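Local coordinates for archaeal actin homolog (Thermoplasma acidophilum, PDB 2FSJ), which binds ATP and polymerizes, in a reaction that requires a nucleoside triphosphate, into bundles of helical filaments, at residues D121-S126 against N162-I167; R281-I286 against G311-E316. One frame throughout, in Å; residues are numbered along the deposited sequence.

Interaction 1: D121-S126 against N162-I167; sequences DLVIGS and NITRLI
Asp-121 to Gly-125 pair in parallel with Asn-162 to Ile-167, joining strands 120-128 and 158-170 inside the large mixed sheet of the N-terminal half. The partners shift by one between Leu-122/Ile-163 and Val-123/Arg-165, which marks a beta bulge at Thr-164. Leu-122 O takes two bonds there: Thr-164 N lies 3.0 Å from it, while Thr-164 OG1 reaches it at 2.9 Å from above the carbonyl plane. With chi1 at 64°, OG1 sits between backbone N and carbonyl carbon, on the side where Leu-122 O lies. The bulge leaves the buried Arg-165 N without a partner. Regular pairing resumes with Ile-124 N to Arg-165 O at 3.0 Å. At the start of the pairing, Asn-162 ND2 donates to Asp-121 OD1 (3.1 Å) from above the carboxylate, the two flat groups being turned 70° apart. An alanine in place of Asp-121 would probably leave that amide without its acceptor and free to turn. On the face carrying Leu-122, Ile-124, Ile-163 and Leu-166, Ile-124 CD1 meets Ile-163 CD1 at 3.7 Å. Helix 133-144 covers Ile-163 and Leu-166, an alpha/beta layering that belongs to the actin-like ATPase fold.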
loop_
_atom_site.group_PDB
_atom_site.type_symbol
_atom_site.label_atom_id
_atom_site.label_comp_id
_atom_site.label_asym_id
_atom_site.label_seq_id
_atom_site.Cartn_x
_atom_site.Cartn_y
_atom_site.Cartn_z
ATOM N N ASP A 121 -5.665 24.863 -0.253
ATOM C CA ASP A 121 -4.967 24.536 0.994
ATOM C C ASP A 121 -5.358 23.146 1.459
ATOM O O ASP A 121 -6.557 22.891 1.685
ATOM C CB ASP A 121 -5.330 25.515 2.104
ATOM C CG ASP A 121 -4.707 26.860 1.914
ATOM O OD1 ASP A 121 -3.857 27.010 1.003
ATOM O OD2 ASP A 121 -5.007 27.821 2.657
ATOM N N LEU A 122 -4.365 22.264 1.617
ATOM C CA LEU A 122 -4.608 20.869 1.953
ATOM C C LEU A 122 -4.052 20.508 3.283
ATOM O O LEU A 122 -2.973 20.958 3.632
ATOM C CB LEU A 122 -3.823 19.974 0.969
ATOM C CG LEU A 122 -4.363 19.775 -0.408
ATOM C CD1 LEU A 122 -3.454 18.772 -1.168
ATOM C CD2 LEU A 122 -5.811 19.286 -0.316
ATOM N N VAL A 123 -4.741 19.629 3.989
ATOM C CA VAL A 123 -4.125 18.842 5.043
ATOM C C VAL A 123 -4.124 17.396 4.508
ATOM O O VAL A 123 -5.191 16.881 4.122
ATOM C CB VAL A 123 -4.923 18.893 6.335
ATOM C CG1 VAL A 123 -4.380 17.910 7.343
ATOM C CG2 VAL A 123 -4.943 20.379 6.945
ATOM N N ILE A 124 -2.953 16.775 4.491
ATOM C CA ILE A 124 -2.831 15.374 4.056
ATOM C C ILE A 124 -2.659 14.475 5.295
ATOM O O ILE A 124 -1.791 14.721 6.157
ATOM C CB ILE A 124 -1.629 15.199 3.090
ATOM C CG1 ILE A 124 -1.818 16.002 1.788
ATOM C CG2 ILE A 124 -1.408 13.695 2.785
ATOM C CD1 ILE A 124 -0.534 16.162 0.936
ATOM N N GLY A 125 -3.493 13.456 5.409
ATOM C CA GLY A 125 -3.319 12.411 6.388
ATOM C C GLY A 125 -2.670 11.192 5.687
ATOM O O GLY A 125 -3.163 10.678 4.667
ATOM N N SER A 126 -1.521 10.778 6.180
ATOM C CA SER A 126 -0.796 9.653 5.574
ATOM C C SER A 126 -0.129 8.800 6.666
ATOM O O SER A 126 -0.422 8.897 7.863
ATOM C CB SER A 126 0.205 10.138 4.525
ATOM O OG SER A 126 0.625 9.068 3.658
ATOM N N ASN A 162 -1.393 23.780 -1.859
ATOM C CA ASN A 162 -0.594 24.285 -0.752
ATOM C C ASN A 162 -0.716 23.307 0.365
ATOM O O ASN A 162 -1.805 23.126 0.963
ATOM C CB ASN A 162 -1.069 25.642 -0.261
ATOM C CG ASN A 162 -0.194 26.203 0.905
ATOM O OD1 ASN A 162 1.002 25.864 1.074
ATOM N ND2 ASN A 162 -0.798 27.061 1.710
ATOM N N ILE A 163 0.364 22.600 0.623
ATOM C CA ILE A 163 0.308 21.581 1.635
ATOM C C ILE A 163 0.585 22.302 2.939
ATOM O O ILE A 163 1.731 22.704 3.167
ATOM C CB ILE A 163 1.382 20.472 1.382
ATOM C CG1 ILE A 163 1.254 19.917 -0.061
ATOM C CG2 ILE A 163 1.254 19.460 2.482
ATOM C CD1 ILE A 163 1.987 18.552 -0.373
ATOM N N THR A 164 -0.442 22.473 3.770
ATOM C CA THR A 164 -0.342 23.237 5.037
ATOM C C THR A 164 0.051 22.359 6.200
ATOM O O THR A 164 0.655 22.831 7.187
ATOM C CB THR A 164 -1.645 23.977 5.418
ATOM O OG1 THR A 164 -2.698 23.041 5.682
ATOM C CG2 THR A 164 -2.158 24.830 4.305
ATOM N N ARG A 165 -0.297 21.076 6.118
ATOM C CA ARG A 165 -0.028 20.184 7.247
ATOM C C ARG A 165 -0.083 18.766 6.788
ATOM O O ARG A 165 -0.911 18.432 5.963
ATOM C CB ARG A 165 -1.051 20.378 8.354
ATOM C CG ARG A 165 -0.731 19.648 9.627
ATOM C CD ARG A 165 -1.341 20.218 10.929
ATOM N NE ARG A 165 -2.421 21.175 10.692
ATOM C CZ ARG A 165 -3.720 20.923 10.827
ATOM N NH1 ARG A 165 -4.150 19.722 11.209
ATOM N NH2 ARG A 165 -4.609 21.886 10.573
ATOM N N LEU A 166 0.841 17.967 7.316
ATOM C CA LEU A 166 0.885 16.549 7.091
ATOM C C LEU A 166 0.704 15.870 8.441
ATOM O O LEU A 166 1.526 16.083 9.356
ATOM C CB LEU A 166 2.237 16.215 6.465
ATOM C CG LEU A 166 2.524 14.802 6.035
ATOM C CD1 LEU A 166 1.535 14.322 4.965
ATOM C CD2 LEU A 166 3.976 14.696 5.559
ATOM N N ILE A 167 -0.349 15.060 8.574
ATOM C CA ILE A 167 -0.611 14.276 9.759
ATOM C C ILE A 167 -0.271 12.811 9.402
ATOM O O ILE A 167 -0.667 12.325 8.353
ATOM C CB ILE A 167 -2.069 14.418 10.188
ATOM C CG1 ILE A 167 -2.393 15.895 10.581
ATOM C CG2 ILE A 167 -2.440 13.432 11.340
ATOM C CD1 ILE A 167 -1.543 16.432 11.705
#

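Interaction 2: R281-I286 against G311-E316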
loop_
_atom_site.group_PDB
_atom_site.type_symbol
_atom_site.label_atom_id
_atom_site.label_comp_id
_atom_site.label_asym_id
_atom_site.label_seq_id
_atom_site.Cartn_x
_atom_site.Cartn_y
_atom_site.Cartn_z
ATOM N N ARG A 281 5.677 -19.437 6.172
ATOM C CA ARG A 281 6.861 -18.701 6.624
ATOM C C ARG A 281 6.463 -17.486 7.441
ATOM O O ARG A 281 7.097 -17.192 8.452
ATOM C CB ARG A 281 7.747 -18.238 5.473
ATOM C CG ARG A 281 8.523 -19.401 4.837
ATOM C CD ARG A 281 9.446 -18.967 3.736
ATOM N NE ARG A 281 10.201 -20.092 3.169
ATOM C CZ ARG A 281 11.447 -20.457 3.521
ATOM N NH1 ARG A 281 12.133 -19.812 4.479
ATOM N NH2 ARG A 281 12.007 -21.491 2.900
ATOM N N ILE A 282 5.405 -16.800 7.029
ATOM C CA ILE A 282 4.946 -15.643 7.777
ATOM C C ILE A 282 4.434 -16.050 9.141
ATOM O O ILE A 282 4.797 -15.428 10.164
ATOM C CB ILE A 282 3.865 -14.871 6.983
ATOM C CG1 ILE A 282 4.490 -14.223 5.748
ATOM C CG2 ILE A 282 3.186 -13.824 7.851
ATOM C CD1 ILE A 282 3.476 -13.944 4.655
ATOM N N ILE A 283 3.616 -17.101 9.174
ATOM C CA ILE A 283 3.055 -17.593 10.426
ATOM C C ILE A 283 4.174 -18.022 11.410
ATOM O O ILE A 283 4.158 -17.676 12.603
ATOM C CB ILE A 283 2.118 -18.745 10.158
ATOM C CG1 ILE A 283 0.818 -18.233 9.501
ATOM C CG2 ILE A 283 1.876 -19.580 11.458
ATOM C CD1 ILE A 283 0.041 -19.317 8.757
ATOM N N GLU A 284 5.161 -18.744 10.902
ATOM C CA GLU A 284 6.275 -19.182 11.758
ATOM C C GLU A 284 7.064 -18.006 12.352
ATOM O O GLU A 284 7.432 -18.019 13.509
ATOM C CB GLU A 284 7.225 -20.075 10.954
ATOM C CG GLU A 284 8.562 -20.276 11.624
ATOM C CD GLU A 284 9.613 -20.904 10.713
ATOM O OE1 GLU A 284 9.932 -20.317 9.608
ATOM O OE2 GLU A 284 10.130 -21.979 11.116
ATOM N N ASN A 285 7.327 -16.989 11.543
ATOM C CA ASN A 285 8.026 -15.797 11.983
ATOM C C ASN A 285 7.197 -14.949 12.999
ATOM O O ASN A 285 7.715 -14.507 14.017
ATOM C CB ASN A 285 8.435 -14.976 10.755
ATOM C CG ASN A 285 9.869 -15.261 10.278
ATOM O OD1 ASN A 285 10.141 -16.262 9.572
ATOM N ND2 ASN A 285 10.787 -14.379 10.639
ATOM N N ILE A 286 5.893 -14.796 12.752
ATOM C CA ILE A 286 5.000 -14.168 13.712
ATOM C C ILE A 286 4.986 -14.892 15.065
ATOM O O ILE A 286 5.149 -14.258 16.105
ATOM C CB ILE A 286 3.586 -13.987 13.114
ATOM C CG1 ILE A 286 3.667 -12.954 11.996
ATOM C CG2 ILE A 286 2.581 -13.560 14.189
ATOM C CD1 ILE A 286 2.391 -12.771 11.137
ATOM N N GLY A 311 -4.954 -14.742 3.524
ATOM C CA GLY A 311 -5.351 -14.151 4.810
ATOM C C GLY A 311 -5.980 -15.149 5.785
ATOM O O GLY A 311 -5.682 -15.151 7.008
ATOM N N ASP A 312 -6.831 -16.016 5.239
ATOM C CA ASP A 312 -7.552 -16.998 6.036
ATOM C C ASP A 312 -6.622 -17.915 6.795
ATOM O O ASP A 312 -6.964 -18.372 7.879
ATOM C CB ASP A 312 -8.479 -17.856 5.186
ATOM C CG ASP A 312 -9.759 -17.120 4.768
ATOM O OD1 ASP A 312 -10.038 -16.036 5.307
ATOM O OD2 ASP A 312 -10.540 -17.588 3.905
ATOM N N ARG A 313 -5.465 -18.200 6.209
ATOM C CA ARG A 313 -4.476 -19.034 6.843
ATOM C C ARG A 313 -3.952 -18.460 8.139
ATOM O O ARG A 313 -3.382 -19.212 8.916
ATOM C CB ARG A 313 -3.261 -19.264 5.942
ATOM C CG ARG A 313 -3.487 -20.129 4.754
ATOM C CD ARG A 313 -3.722 -21.617 5.113
ATOM N NE ARG A 313 -2.804 -22.134 6.136
ATOM C CZ ARG A 313 -1.487 -22.267 5.988
ATOM N NH1 ARG A 313 -0.890 -21.950 4.857
ATOM N NH2 ARG A 313 -0.767 -22.731 6.976
ATOM N N PHE A 314 -4.072 -17.153 8.381
ATOM C CA PHE A 314 -3.469 -16.589 9.590
ATOM C C PHE A 314 -4.253 -16.915 10.873
ATOM O O PHE A 314 -3.758 -16.765 11.962
ATOM C CB PHE A 314 -3.247 -15.061 9.457
ATOM C CG PHE A 314 -2.365 -14.662 8.329
ATOM C CD1 PHE A 314 -1.232 -15.386 7.989
ATOM C CD2 PHE A 314 -2.662 -13.529 7.594
ATOM C CE1 PHE A 314 -0.420 -14.967 6.923
ATOM C CE2 PHE A 314 -1.868 -13.131 6.567
ATOM C CZ PHE A 314 -0.769 -13.854 6.216
ATOM N N GLU A 315 -5.482 -17.397 10.728
ATOM C CA GLU A 315 -6.283 -17.774 11.887
ATOM C C GLU A 315 -5.593 -18.764 12.795
ATOM O O GLU A 315 -5.809 -18.762 13.979
ATOM C CB GLU A 315 -7.595 -18.388 11.465
ATOM C CG GLU A 315 -8.513 -18.573 12.661
ATOM C CD GLU A 315 -9.971 -18.577 12.295
ATOM O OE1 GLU A 315 -10.335 -18.662 11.076
ATOM O OE2 GLU A 315 -10.754 -18.519 13.256
ATOM N N GLU A 316 -4.714 -19.583 12.236
ATOM C CA GLU A 316 -4.057 -20.592 13.023
ATOM C C GLU A 316 -3.106 -19.992 14.068
ATOM O O GLU A 316 -2.803 -20.647 15.065
ATOM C CB GLU A 316 -3.393 -21.630 12.117
ATOM C CG GLU A 316 -2.046 -21.261 11.562
ATOM C CD GLU A 316 -1.467 -22.393 10.694
ATOM O OE1 GLU A 316 -2.156 -22.825 9.737
ATOM O OE2 GLU A 316 -0.336 -22.834 10.984
#
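Ile-283 reaches from helix 268-290 into the turn formed by Arg-313, Phe-314 and Glu-316, and it gives the largest share of the contact, 96 of the 230 Å² buried. CB points toward the turn, and the chain forks there. On one branch, Ile-283 CG2 leans to the carboxylate, 4.0 Å from Glu-316 OE2. The other branch leaves with CG1 anti to the carbonyl carbon (chi1 -72°), which sets Ile-283 CG1 at the edge of the Phe-314 ring, close to the ring plane and 3.8 Å from Phe-314 CD1. An extended chi2 of 160° then carries CD1 onward, past the ring, to the backbone. There Ile-283 CD1 lies 3.4 Å from Arg-313 O. Over one face of the arginine's guanidinium, Ile-283 CD1 is 3.9 Å from Arg-313 NH2 and equally near to Glu-316 CD.

One turn of helix apart, Ile-282 and Ile-286 face the four-stranded sheet of the C-terminal half. Phe-314 and Ile-286 both touch Ile-195 of strand 191-197, so helix and turn lie next to each other on the same face of that sheet, together forming one layer against the sheet of the second actin-like domain. Ile-282 CG2 adds an oblique approach to Phe-314 CE1 at 3.9 Å.

Two of the charged groups around the Ile-283 methyl, Arg-313 and Glu-316, are joined by a salt bridge. Arg-313 NH2 donates in its own plane to Glu-316 OE1 at 3.1 Å, with an N-H...O angle of 161°, and meets that oxygen from above the carboxylate plane. Bends at chi2 and chi3 fold the arginine back far enough to do this. Its NH2 also bonds to Asn-280 OD1, one turn before Ile-283, while NH1 forms a salt bridge with Glu-276, two turns before it.

Interaction 1 and interaction 2 do not touch: their centres are 36 Å apart and their nearest atoms about 22 Å. One belongs to the N-terminal actin-like region, the other to the MreB-like C-terminal region, with the middle of the molecule between them; the first is a strand pairing, the second a helix-to-turn contact. Interaction 2 comes close to an ATP-binding residue, the side chain of Phe-314 being about 4 Å from that of Ser-307, while interaction 1 lies further off, the side chain of Ser-126 about 9 Å from that of Thr-33. This is consistent with the nucleotide site of actin-like proteins, which draws on both domains.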